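Long-range contacts in alkaline phosphatase D (Bacillus subtilis, PDB 2YEQ), which hydrolyses phosphate esters, acting as a phosphodiesterase and alkaline phosphatase with an iron- and calcium-containing active site: residues 324-329 with 369-374; 449-454 with 476-481. All blocks are in the same frame, centred on the assembly; numbering follows the deposited sequence.

Contacts 1 and 2 belong to two different sheets of the calcineurin-like phosphatase fold, and they touch each other, their centres 11 Å apart. Tyr477 OH of contact 2 is probably hydrogen-bonded to Asn372 O of contact 1 at 2.6 Å, and Lys479 NZ to His324 O at 2.8 Å. The lysine also meets the indole of Trp325 in a cation-pi contact, with CE 3.5 Å from Trp325 CZ2. Both contacts lie well off the centre of the chain, about 20 and 23 Å from it to their own centres. Contact 1 has a link in sequence to the metals: strand 374-378, which it opens, leads on to Asp380 at calcium and His382 at iron.

Contact 1: 324-329 with 369-374; sequences HWNVLA and KNLNNV. With PE5 (3,6,9,12,15,18,21,24-octaoxahexacosan-1-ol), chain C.
Asn326 and Val374 form a parallel beta bridge in a beta-alpha-beta crossover, where the chain leaves strand 325-329, passes through helix 356-368 and returns in the adjacent strand 374-378. Asn326 N gives a nearly straight bond (177°) to Asn373 O at 2.8 Å, and Val374 CA sends a C-H toward Asn326 O at 3.2 Å. The same Asn373 O lies at the edge of the Trp325 indole, 3.5 Å from CE3, while the indole NE1 is bound to Thr448 O.

Beside the backbone bond the two asparagine amides meet with their planes 82° apart. Asn326 ND2 reaches Asn373 OD1 at 3.0 Å, from well to the side of the C=O direction and tilted out of its plane. With chi1 at 69°, Asn373 CG sits between its own backbone N and carbonyl carbon, and ND2 makes a weak bond to His324 O at 3.1 Å. One water accepts from both ND2 atoms, and Asn326 OD1 is held by Ser321 OG. Leu371 CD1 packs 3.9 Å from Asn326 ND2.

An alanine in place of Asn373 would probably leave Asn326 ND2 without the OD1 it donates to, remove the weak bond to His324 O and cost the water one of its two donors. With OD1 and the water on Asn326 ND2, and the water and, weakly, His324 O on Asn373 ND2, the bonding is likely to restrict the turning of both amides in this largely buried corner.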
ATOM      1  N   HIS A 324     -16.691  15.858   2.836  1.00 24.61           N
ATOM      2  CA  HIS A 324     -17.711  15.031   2.173  1.00 25.03           C
ATOM      3  C   HIS A 324     -17.480  13.537   2.304  1.00 26.55           C
ATOM      4  O   HIS A 324     -18.436  12.763   2.223  1.00 22.14           O
ATOM      5  CB  HIS A 324     -17.820  15.364   0.680  1.00 27.85           C
ATOM      6  CG  HIS A 324     -18.415  16.713   0.418  1.00 30.39           C
ATOM      7  ND1 HIS A 324     -19.741  16.996   0.656  1.00 33.37           N
ATOM      8  CD2 HIS A 324     -17.854  17.869  -0.014  1.00 32.89           C
ATOM      9  CE1 HIS A 324     -19.977  18.266   0.368  1.00 32.51           C
ATOM     10  NE2 HIS A 324     -18.846  18.821  -0.031  1.00 29.57           N
ATOM     11  N   TRP A 325     -16.216  13.127   2.476  1.00 23.35           N
ATOM     12  CA  TRP A 325     -15.869  11.717   2.633  1.00 22.81           C
ATOM     13  C   TRP A 325     -14.818  11.520   3.738  1.00 21.72           C
ATOM     14  O   TRP A 325     -13.964  12.384   3.975  1.00 23.28           O
ATOM     15  CB  TRP A 325     -15.318  11.165   1.328  1.00 23.85           C
ATOM     16  CG  TRP A 325     -16.293  11.229   0.184  1.00 23.57           C
ATOM     17  CD1 TRP A 325     -16.390  12.211  -0.756  1.00 24.29           C
ATOM     18  CD2 TRP A 325     -17.316  10.296  -0.107  1.00 22.68           C
ATOM     19  NE1 TRP A 325     -17.412  11.934  -1.638  1.00 22.83           N
ATOM     20  CE2 TRP A 325     -17.997  10.760  -1.261  1.00 24.57           C
ATOM     21  CE3 TRP A 325     -17.730   9.104   0.488  1.00 23.20           C
ATOM     22  CZ2 TRP A 325     -19.068  10.075  -1.812  1.00 24.08           C
ATOM     23  CZ3 TRP A 325     -18.765   8.426  -0.060  1.00 25.12           C
ATOM     24  CH2 TRP A 325     -19.434   8.907  -1.208  1.00 25.24           C
ATOM     25  N   ASN A 326     -14.909  10.385   4.416  1.00 23.47           N
ATOM     26  CA  ASN A 326     -13.935   9.987   5.452  1.00 21.36           C
ATOM     27  C   ASN A 326     -13.350   8.688   4.975  1.00 20.08           C
ATOM     28  O   ASN A 326     -14.081   7.758   4.666  1.00 19.19           O
ATOM     29  CB  ASN A 326     -14.638   9.800   6.788  1.00 24.44           C
ATOM     30  CG  ASN A 326     -15.042  11.091   7.399  1.00 21.72           C
ATOM     31  OD1 ASN A 326     -14.199  11.925   7.703  1.00 24.62           O
ATOM     32  ND2 ASN A 326     -16.354  11.282   7.596  1.00 24.40           N
ATOM     33  N   VAL A 327     -12.031   8.646   4.825  1.00 19.50           N
ATOM     34  CA  VAL A 327     -11.379   7.516   4.157  1.00 18.68           C
ATOM     35  C   VAL A 327     -10.400   6.859   5.134  1.00 17.43           C
ATOM     36  O   VAL A 327      -9.693   7.567   5.846  1.00 17.41           O
ATOM     37  CB  VAL A 327     -10.639   7.980   2.894  1.00 18.82           C
ATOM     38  CG1 VAL A 327     -10.004   6.782   2.124  1.00 18.30           C
ATOM     39  CG2 VAL A 327     -11.618   8.763   1.966  1.00 20.49           C
ATOM     40  N   LEU A 328     -10.445   5.532   5.191  1.00 19.10           N
ATOM     41  CA  LEU A 328      -9.454   4.720   5.895  1.00 20.15           C
ATOM     42  C   LEU A 328      -8.555   4.045   4.858  1.00 16.94           C
ATOM     43  O   LEU A 328      -8.948   3.115   4.194  1.00 19.44           O
ATOM     44  CB  LEU A 328     -10.129   3.651   6.765  1.00 22.57           C
ATOM     45  CG  LEU A 328     -11.121   4.058   7.856  1.00 26.01           C
ATOM     46  CD1 LEU A 328     -11.359   2.853   8.828  1.00 25.03           C
ATOM     47  CD2 LEU A 328     -10.652   5.294   8.542  1.00 25.79           C
ATOM     48  N   ALA A 329      -7.357   4.564   4.694  1.00 16.44           N
ATOM     49  CA  ALA A 329      -6.392   3.973   3.773  1.00 16.51           C
ATOM     50  C   ALA A 329      -5.567   3.013   4.616  1.00 16.29           C
ATOM     51  O   ALA A 329      -4.756   3.459   5.421  1.00 15.87           O
ATOM     52  CB  ALA A 329      -5.506   5.046   3.203  1.00 16.70           C
ATOM     53  N   LYS A 369     -21.713   8.768  15.405  1.00 33.97           N
ATOM     54  CA  LYS A 369     -21.665  10.062  14.724  1.00 33.86           C
ATOM     55  C   LYS A 369     -22.568  10.104  13.495  1.00 31.57           C
ATOM     56  O   LYS A 369     -22.577  11.084  12.762  1.00 36.22           O
ATOM     57  CB  LYS A 369     -20.231  10.397  14.340  1.00 33.91           C
ATOM     58  CG  LYS A 369     -19.305  10.469  15.523  1.00 35.89           C
ATOM     59  CD  LYS A 369     -19.597  11.691  16.360  1.00 40.96           C
ATOM     60  CE  LYS A 369     -18.832  11.682  17.663  1.00 44.95           C
ATOM     61  NZ  LYS A 369     -18.835  13.037  18.267  1.00 47.00           N
ATOM     62  N   ASN A 370     -23.304   9.032  13.269  1.00 29.16           N
ATOM     63  CA  ASN A 370     -24.253   8.950  12.184  1.00 32.65           C
ATOM     64  C   ASN A 370     -23.640   9.111  10.790  1.00 34.60           C
ATOM     65  O   ASN A 370     -24.283   9.655   9.893  1.00 30.75           O
ATOM     66  CB  ASN A 370     -25.380   9.982  12.388  1.00 33.58           C
ATOM     67  CG  ASN A 370     -26.636   9.616  11.641  1.00 38.06           C
ATOM     68  OD1 ASN A 370     -26.921   8.439  11.419  1.00 43.69           O
ATOM     69  ND2 ASN A 370     -27.391  10.626  11.224  1.00 42.66           N
ATOM     70  N   LEU A 371     -22.415   8.618  10.598  1.00 31.60           N
ATOM     71  CA  LEU A 371     -21.720   8.798   9.317  1.00 28.04           C
ATOM     72  C   LEU A 371     -22.243   7.830   8.273  1.00 26.44           C
ATOM     73  O   LEU A 371     -22.544   6.664   8.555  1.00 27.15           O
ATOM     74  CB  LEU A 371     -20.202   8.623   9.482  1.00 30.52           C
ATOM     75  CG  LEU A 371     -19.493   9.520  10.490  1.00 32.92           C
ATOM     76  CD1 LEU A 371     -17.991   9.199  10.505  1.00 31.04           C
ATOM     77  CD2 LEU A 371     -19.718  10.993  10.192  1.00 32.25           C
ATOM     78  N   ASN A 372     -22.346   8.285   7.031  1.00 24.70           N
ATOM     79  CA  ASN A 372     -22.575   7.334   5.934  1.00 24.34           C
ATOM     80  C   ASN A 372     -21.644   7.565   4.739  1.00 23.04           C
ATOM     81  O   ASN A 372     -21.875   7.070   3.620  1.00 24.95           O
ATOM     82  CB  ASN A 372     -24.027   7.349   5.513  1.00 28.62           C
ATOM     83  CG  ASN A 372     -24.379   8.563   4.685  1.00 30.57           C
ATOM     84  OD1 ASN A 372     -23.699   9.599   4.724  1.00 31.00           O
ATOM     85  ND2 ASN A 372     -25.450   8.443   3.919  1.00 38.56           N
ATOM     86  N   ASN A 373     -20.541   8.233   5.030  1.00 24.26           N
ATOM     87  CA  ASN A 373     -19.551   8.634   4.026  1.00 23.31           C
ATOM     88  C   ASN A 373     -18.127   8.030   4.225  1.00 22.85           C
ATOM     89  O   ASN A 373     -17.103   8.683   3.930  1.00 22.46           O
ATOM     90  CB  ASN A 373     -19.491  10.148   4.032  1.00 22.44           C
ATOM     91  CG  ASN A 373     -18.887  10.698   5.279  1.00 24.17           C
ATOM     92  OD1 ASN A 373     -18.696   9.988   6.279  1.00 26.70           O
ATOM     93  ND2 ASN A 373     -18.586  11.967   5.250  1.00 20.45           N
ATOM     94  N   VAL A 374     -18.080   6.792   4.710  1.00 23.11           N
ATOM     95  CA  VAL A 374     -16.828   6.147   5.098  1.00 20.88           C
ATOM     96  C   VAL A 374     -16.423   5.189   4.010  1.00 19.98           C
ATOM     97  O   VAL A 374     -17.164   4.275   3.657  1.00 22.70           O
ATOM     98  CB  VAL A 374     -16.960   5.354   6.428  1.00 22.64           C
ATOM     99  CG1 VAL A 374     -15.617   4.595   6.752  1.00 19.71           C
ATOM    100  CG2 VAL A 374     -17.363   6.295   7.567  1.00 19.26           C
TER
HETATM  101  O1  PE5 C 529     -18.930  15.621  16.835  1.00 52.78           O
HETATM  102  C1  PE5 C 529     -20.320  15.933  16.732  1.00 53.31           C
HETATM  103  C2  PE5 C 529     -21.100  15.378  17.920  1.00 55.00           C
HETATM  104  O2  PE5 C 529     -21.819  14.207  17.517  1.00 58.85           O
HETATM  105  C3  PE5 C 529     -22.679  13.680  18.534  1.00 56.06           C
HETATM  106  C4  PE5 C 529     -21.872  12.969  19.609  1.00 58.39           C
HETATM  107  O3  PE5 C 529     -22.480  11.713  19.885  1.00 61.06           O
HETATM  108  C5  PE5 C 529     -21.638  10.559  19.806  1.00 59.80           C
HETATM  109  C6  PE5 C 529     -20.736  10.421  21.030  1.00 59.95           C
HETATM  110  O4  PE5 C 529     -19.352  10.534  20.673  1.00 62.70           O
HETATM  111  C7  PE5 C 529     -18.702  11.661  21.280  1.00 57.06           C
HETATM  112  C8  PE5 C 529     -17.198  11.628  21.033  1.00 51.84           C
HETATM  113  O5  PE5 C 529     -16.833  12.658  20.115  1.00 68.97           O
HETATM  114  O   HOH W   1     -17.597  14.004   7.376  1.00 38.61           O

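Contact 2: 449-454 with 476-481; sequences PHQWKA and VYQKDQ. With PE5 (3,6,9,12,15,18,21,24-octaoxahexacosan-1-ol), chain H.
The side chains of Gln451 and Gln478 run alongside each other in the same direction, and their amide planes are 21° apart. Gln478 NE2 donates within its own amide plane to Gln451 OE1 at 2.8 Å, though it stands tilted from the plane of that carbonyl. Of the rings, Tyr477 has the backbone atom Lys479 N over the centre of one face, 3.5 Å above it. His450 carries Pro449 CB over its centre at 4.2 Å. Trp452 meets Phe405 with the two rings nearly parallel, and Trp325 edge-to-face.

Trp452 and Tyr477 are an antiparallel hydrogen-bonded pair: Trp452 N to Tyr477 O is 3.0 Å, Tyr477 N to Trp452 O 2.8 Å. The next pair, Lys453 and Val476, is non-hydrogen-bonded, and the lysine's methylenes cross Val476 CG2. Gln451 CG is anti to the backbone N (chi1 -172°) and the chain runs on extended to its amide, whose NE2 binds O3 of a polyether at 2.6 Å. Lys453 NZ is gripped by the same molecule, with O1 2.6 Å away. Beyond the paired residues a water bridges His450 O and Gln478 O, and Lys479 NZ makes a weak bond to Pro449 O at 3.2 Å; its stronger partner is His324 O.

The contact joins the ends of the hairpin 451-459/470-477 that lie away from its connecting loop. In this sheet strand 440-448 lies beside 451-459 and strand 484-489 beside 470-477, while strand 400-406 of the other sheet packs against Tyr477.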
ATOM      1  N   PRO A 449     -18.269  15.328  -4.468  1.00 26.77           N
ATOM      2  CA  PRO A 449     -18.977  15.488  -3.194  1.00 28.71           C
ATOM      3  C   PRO A 449     -20.108  14.496  -2.929  1.00 28.65           C
ATOM      4  O   PRO A 449     -20.312  14.129  -1.775  1.00 32.63           O
ATOM      5  CB  PRO A 449     -19.503  16.922  -3.264  1.00 27.93           C
ATOM      6  CG  PRO A 449     -18.494  17.629  -4.093  1.00 25.76           C
ATOM      7  CD  PRO A 449     -18.157  16.621  -5.169  1.00 26.39           C
ATOM      8  N   HIS A 450     -20.809  14.047  -3.966  1.00 27.28           N
ATOM      9  CA  HIS A 450     -21.971  13.174  -3.761  1.00 31.66           C
ATOM     10  C   HIS A 450     -21.798  11.791  -4.324  1.00 30.56           C
ATOM     11  O   HIS A 450     -22.711  10.962  -4.254  1.00 29.28           O
ATOM     12  CB  HIS A 450     -23.226  13.834  -4.354  1.00 38.03           C
ATOM     13  CG  HIS A 450     -23.493  15.192  -3.783  1.00 41.89           C
ATOM     14  ND1 HIS A 450     -23.494  15.435  -2.425  1.00 48.84           N
ATOM     15  CD2 HIS A 450     -23.694  16.390  -4.381  1.00 44.63           C
ATOM     16  CE1 HIS A 450     -23.707  16.721  -2.206  1.00 45.44           C
ATOM     17  NE2 HIS A 450     -23.837  17.322  -3.377  1.00 51.82           N
ATOM     18  N   GLN A 451     -20.622  11.520  -4.872  1.00 26.72           N
ATOM     19  CA  GLN A 451     -20.374  10.238  -5.468  1.00 27.30           C
ATOM     20  C   GLN A 451     -18.907   9.777  -5.403  1.00 24.26           C
ATOM     21  O   GLN A 451     -17.993  10.554  -5.691  1.00 25.66           O
ATOM     22  CB  GLN A 451     -20.788  10.325  -6.902  1.00 32.14           C
ATOM     23  CG  GLN A 451     -20.766   9.041  -7.592  1.00 38.65           C
ATOM     24  CD  GLN A 451     -21.230   9.183  -9.026  1.00 51.84           C
ATOM     25  OE1 GLN A 451     -22.431   9.349  -9.297  1.00 52.01           O
ATOM     26  NE2 GLN A 451     -20.273   9.151  -9.956  1.00 48.20           N
ATOM     27  N   TRP A 452     -18.716   8.499  -5.095  1.00 23.24           N
ATOM     28  CA  TRP A 452     -17.395   7.859  -5.116  1.00 21.14           C
ATOM     29  C   TRP A 452     -17.433   6.793  -6.174  1.00 20.52           C
ATOM     30  O   TRP A 452     -18.253   5.888  -6.112  1.00 25.38           O
ATOM     31  CB  TRP A 452     -17.077   7.212  -3.768  1.00 20.17           C
ATOM     32  CG  TRP A 452     -15.647   6.712  -3.650  1.00 18.59           C
ATOM     33  CD1 TRP A 452     -15.078   5.688  -4.323  1.00 20.54           C
ATOM     34  CD2 TRP A 452     -14.640   7.259  -2.810  1.00 17.36           C
ATOM     35  NE1 TRP A 452     -13.744   5.559  -3.960  1.00 18.59           N
ATOM     36  CE2 TRP A 452     -13.464   6.506  -3.013  1.00 19.45           C
ATOM     37  CE3 TRP A 452     -14.607   8.321  -1.916  1.00 18.58           C
ATOM     38  CZ2 TRP A 452     -12.275   6.785  -2.348  1.00 18.77           C
ATOM     39  CZ3 TRP A 452     -13.409   8.585  -1.226  1.00 19.87           C
ATOM     40  CH2 TRP A 452     -12.268   7.825  -1.463  1.00 19.26           C
ATOM     41  N   LYS A 453     -16.529   6.873  -7.136  1.00 20.33           N
ATOM     42  CA  LYS A 453     -16.405   5.829  -8.132  1.00 21.61           C
ATOM     43  C   LYS A 453     -15.054   5.121  -8.018  1.00 21.36           C
ATOM     44  O   LYS A 453     -14.023   5.785  -7.888  1.00 26.03           O
ATOM     45  CB  LYS A 453     -16.544   6.409  -9.538  1.00 24.81           C
ATOM     46  CG  LYS A 453     -16.312   5.384 -10.631  1.00 29.27           C
ATOM     47  CD  LYS A 453     -17.074   5.712 -11.921  1.00 35.89           C
ATOM     48  CE  LYS A 453     -16.678   7.014 -12.483  1.00 39.45           C
ATOM     49  NZ  LYS A 453     -17.192   7.220 -13.909  1.00 38.23           N
ATOM     50  N   ALA A 454     -15.095   3.797  -8.080  1.00 21.44           N
ATOM     51  CA  ALA A 454     -13.917   2.947  -8.077  1.00 23.50           C
ATOM     52  C   ALA A 454     -13.895   2.163  -9.361  1.00 20.71           C
ATOM     53  O   ALA A 454     -14.846   1.437  -9.656  1.00 21.87           O
ATOM     54  CB  ALA A 454     -13.950   1.979  -6.866  1.00 21.26           C
ATOM     55  N   VAL A 476     -20.057   2.709  -8.267  1.00 20.23           N
ATOM     56  CA  VAL A 476     -20.272   3.991  -7.654  1.00 19.86           C
ATOM     57  C   VAL A 476     -21.036   3.853  -6.328  1.00 19.23           C
ATOM     58  O   VAL A 476     -21.906   3.006  -6.208  1.00 19.11           O
ATOM     59  CB  VAL A 476     -21.063   4.905  -8.614  1.00 22.75           C
ATOM     60  CG1 VAL A 476     -21.465   6.167  -7.905  1.00 24.62           C
ATOM     61  CG2 VAL A 476     -20.227   5.236  -9.815  1.00 21.28           C
ATOM     62  N   TYR A 477     -20.698   4.689  -5.346  1.00 21.21           N
ATOM     63  CA  TYR A 477     -21.416   4.735  -4.077  1.00 22.79           C
ATOM     64  C   TYR A 477     -21.889   6.146  -3.906  1.00 23.69           C
ATOM     65  O   TYR A 477     -21.116   7.092  -4.062  1.00 24.67           O
ATOM     66  CB  TYR A 477     -20.527   4.284  -2.892  1.00 25.30           C
ATOM     67  CG  TYR A 477     -21.138   4.494  -1.516  1.00 25.56           C
ATOM     68  CD1 TYR A 477     -22.227   3.752  -1.092  1.00 32.10           C
ATOM     69  CD2 TYR A 477     -20.641   5.454  -0.653  1.00 29.42           C
ATOM     70  CE1 TYR A 477     -22.803   3.956   0.179  1.00 32.85           C
ATOM     71  CE2 TYR A 477     -21.192   5.648   0.623  1.00 30.03           C
ATOM     72  CZ  TYR A 477     -22.267   4.889   1.029  1.00 28.73           C
ATOM     73  OH  TYR A 477     -22.819   5.107   2.270  1.00 30.05           O
ATOM     74  N   GLN A 478     -23.163   6.305  -3.576  1.00 27.78           N
ATOM     75  CA  GLN A 478     -23.762   7.623  -3.463  1.00 31.95           C
ATOM     76  C   GLN A 478     -24.391   7.973  -2.118  1.00 34.60           C
ATOM     77  O   GLN A 478     -25.240   8.850  -2.059  1.00 39.55           O
ATOM     78  CB  GLN A 478     -24.802   7.775  -4.558  1.00 34.77           C
ATOM     79  CG  GLN A 478     -24.193   7.881  -5.905  1.00 37.98           C
ATOM     80  CD  GLN A 478     -25.216   7.893  -7.028  1.00 45.05           C
ATOM     81  OE1 GLN A 478     -26.391   7.568  -6.836  1.00 50.51           O
ATOM     82  NE2 GLN A 478     -24.761   8.252  -8.218  1.00 45.93           N
ATOM     83  N   LYS A 479     -23.954   7.352  -1.035  1.00 37.23           N
ATOM     84  CA  LYS A 479     -24.401   7.771   0.300  1.00 40.95           C
ATOM     85  C   LYS A 479     -25.917   7.608   0.444  1.00 41.75           C
ATOM     86  O   LYS A 479     -26.637   8.537   0.797  1.00 39.96           O
ATOM     87  CB  LYS A 479     -23.999   9.221   0.603  1.00 39.02           C
ATOM     88  CG  LYS A 479     -22.526   9.541   0.384  1.00 40.35           C
ATOM     89  CD  LYS A 479     -22.113  10.775   1.187  1.00 38.29           C
ATOM     90  CE  LYS A 479     -21.174  11.669   0.425  1.00 38.10           C
ATOM     91  NZ  LYS A 479     -20.958  12.952   1.111  1.00 35.40           N
ATOM     92  N   ASP A 480     -26.390   6.421   0.124  1.00 45.22           N
ATOM     93  CA  ASP A 480     -27.777   6.069   0.337  1.00 44.90           C
ATOM     94  C   ASP A 480     -27.821   4.571   0.519  1.00 43.49           C
ATOM     95  O   ASP A 480     -26.793   3.877   0.333  1.00 49.02           O
ATOM     96  CB  ASP A 480     -28.676   6.555  -0.818  1.00 46.84           C
ATOM     97  CG  ASP A 480     -28.273   5.995  -2.198  1.00 47.53           C
ATOM     98  OD1 ASP A 480     -27.794   4.851  -2.310  1.00 47.75           O
ATOM     99  OD2 ASP A 480     -28.481   6.704  -3.209  1.00 47.42           O
ATOM    100  N   GLN A 481     -28.996   4.080   0.877  1.00 39.62           N
ATOM    101  CA  GLN A 481     -29.170   2.706   1.311  1.00 37.41           C
ATOM    102  C   GLN A 481     -29.095   1.733   0.172  1.00 33.32           C
ATOM    103  O   GLN A 481     -29.119   0.527   0.383  1.00 44.59           O
ATOM    104  CB  GLN A 481     -30.501   2.551   2.059  1.00 41.45           C
ATOM    105  CG  GLN A 481     -30.713   1.192   2.767  1.00 41.33           C
ATOM    106  CD  GLN A 481     -29.608   0.836   3.747  1.00 40.30           C
ATOM    107  OE1 GLN A 481     -29.376  -0.345   4.017  1.00 45.00           O
ATOM    108  NE2 GLN A 481     -28.937   1.855   4.297  1.00 30.27           N
TER
HETATM  109  C48 PE5 H 534     -13.394   7.059 -14.989  1.00 57.72           C
HETATM  110  C50 PE5 H 534     -14.166   8.282 -15.461  1.00 61.90           C
HETATM  111  O1  PE5 H 534     -15.127   8.651 -14.463  1.00 58.18           O
HETATM  112  C1  PE5 H 534     -15.272  10.054 -14.231  1.00 57.48           C
HETATM  113  C2  PE5 H 534     -16.026  10.331 -12.928  1.00 58.57           C
HETATM  114  O2  PE5 H 534     -17.422  10.484 -13.179  1.00 68.25           O
HETATM  115  C3  PE5 H 534     -18.314  10.270 -12.077  1.00 60.89           C
HETATM  116  C4  PE5 H 534     -19.740  10.185 -12.621  1.00 53.89           C
HETATM  117  O3  PE5 H 534     -20.270   8.850 -12.547  1.00 56.21           O
HETATM  118  C5  PE5 H 534     -20.469   8.283 -13.842  1.00 44.01           C
HETATM  119  C6  PE5 H 534     -21.032   6.880 -13.826  1.00 39.61           C
HETATM  120  O4  PE5 H 534     -20.666   6.219 -15.044  1.00 42.70           O
HETATM  121  C7  PE5 H 534     -19.518   5.393 -14.904  1.00 36.38           C
HETATM  122  C8  PE5 H 534     -18.913   4.961 -16.219  1.00 40.56           C
HETATM  123  O5  PE5 H 534     -17.498   4.794 -16.048  1.00 43.10           O
HETATM  124  C9  PE5 H 534     -17.168   3.420 -15.864  1.00 47.58           C
HETATM  125  O   HOH W   2     -24.536  11.342  -2.568  1.00 45.85           O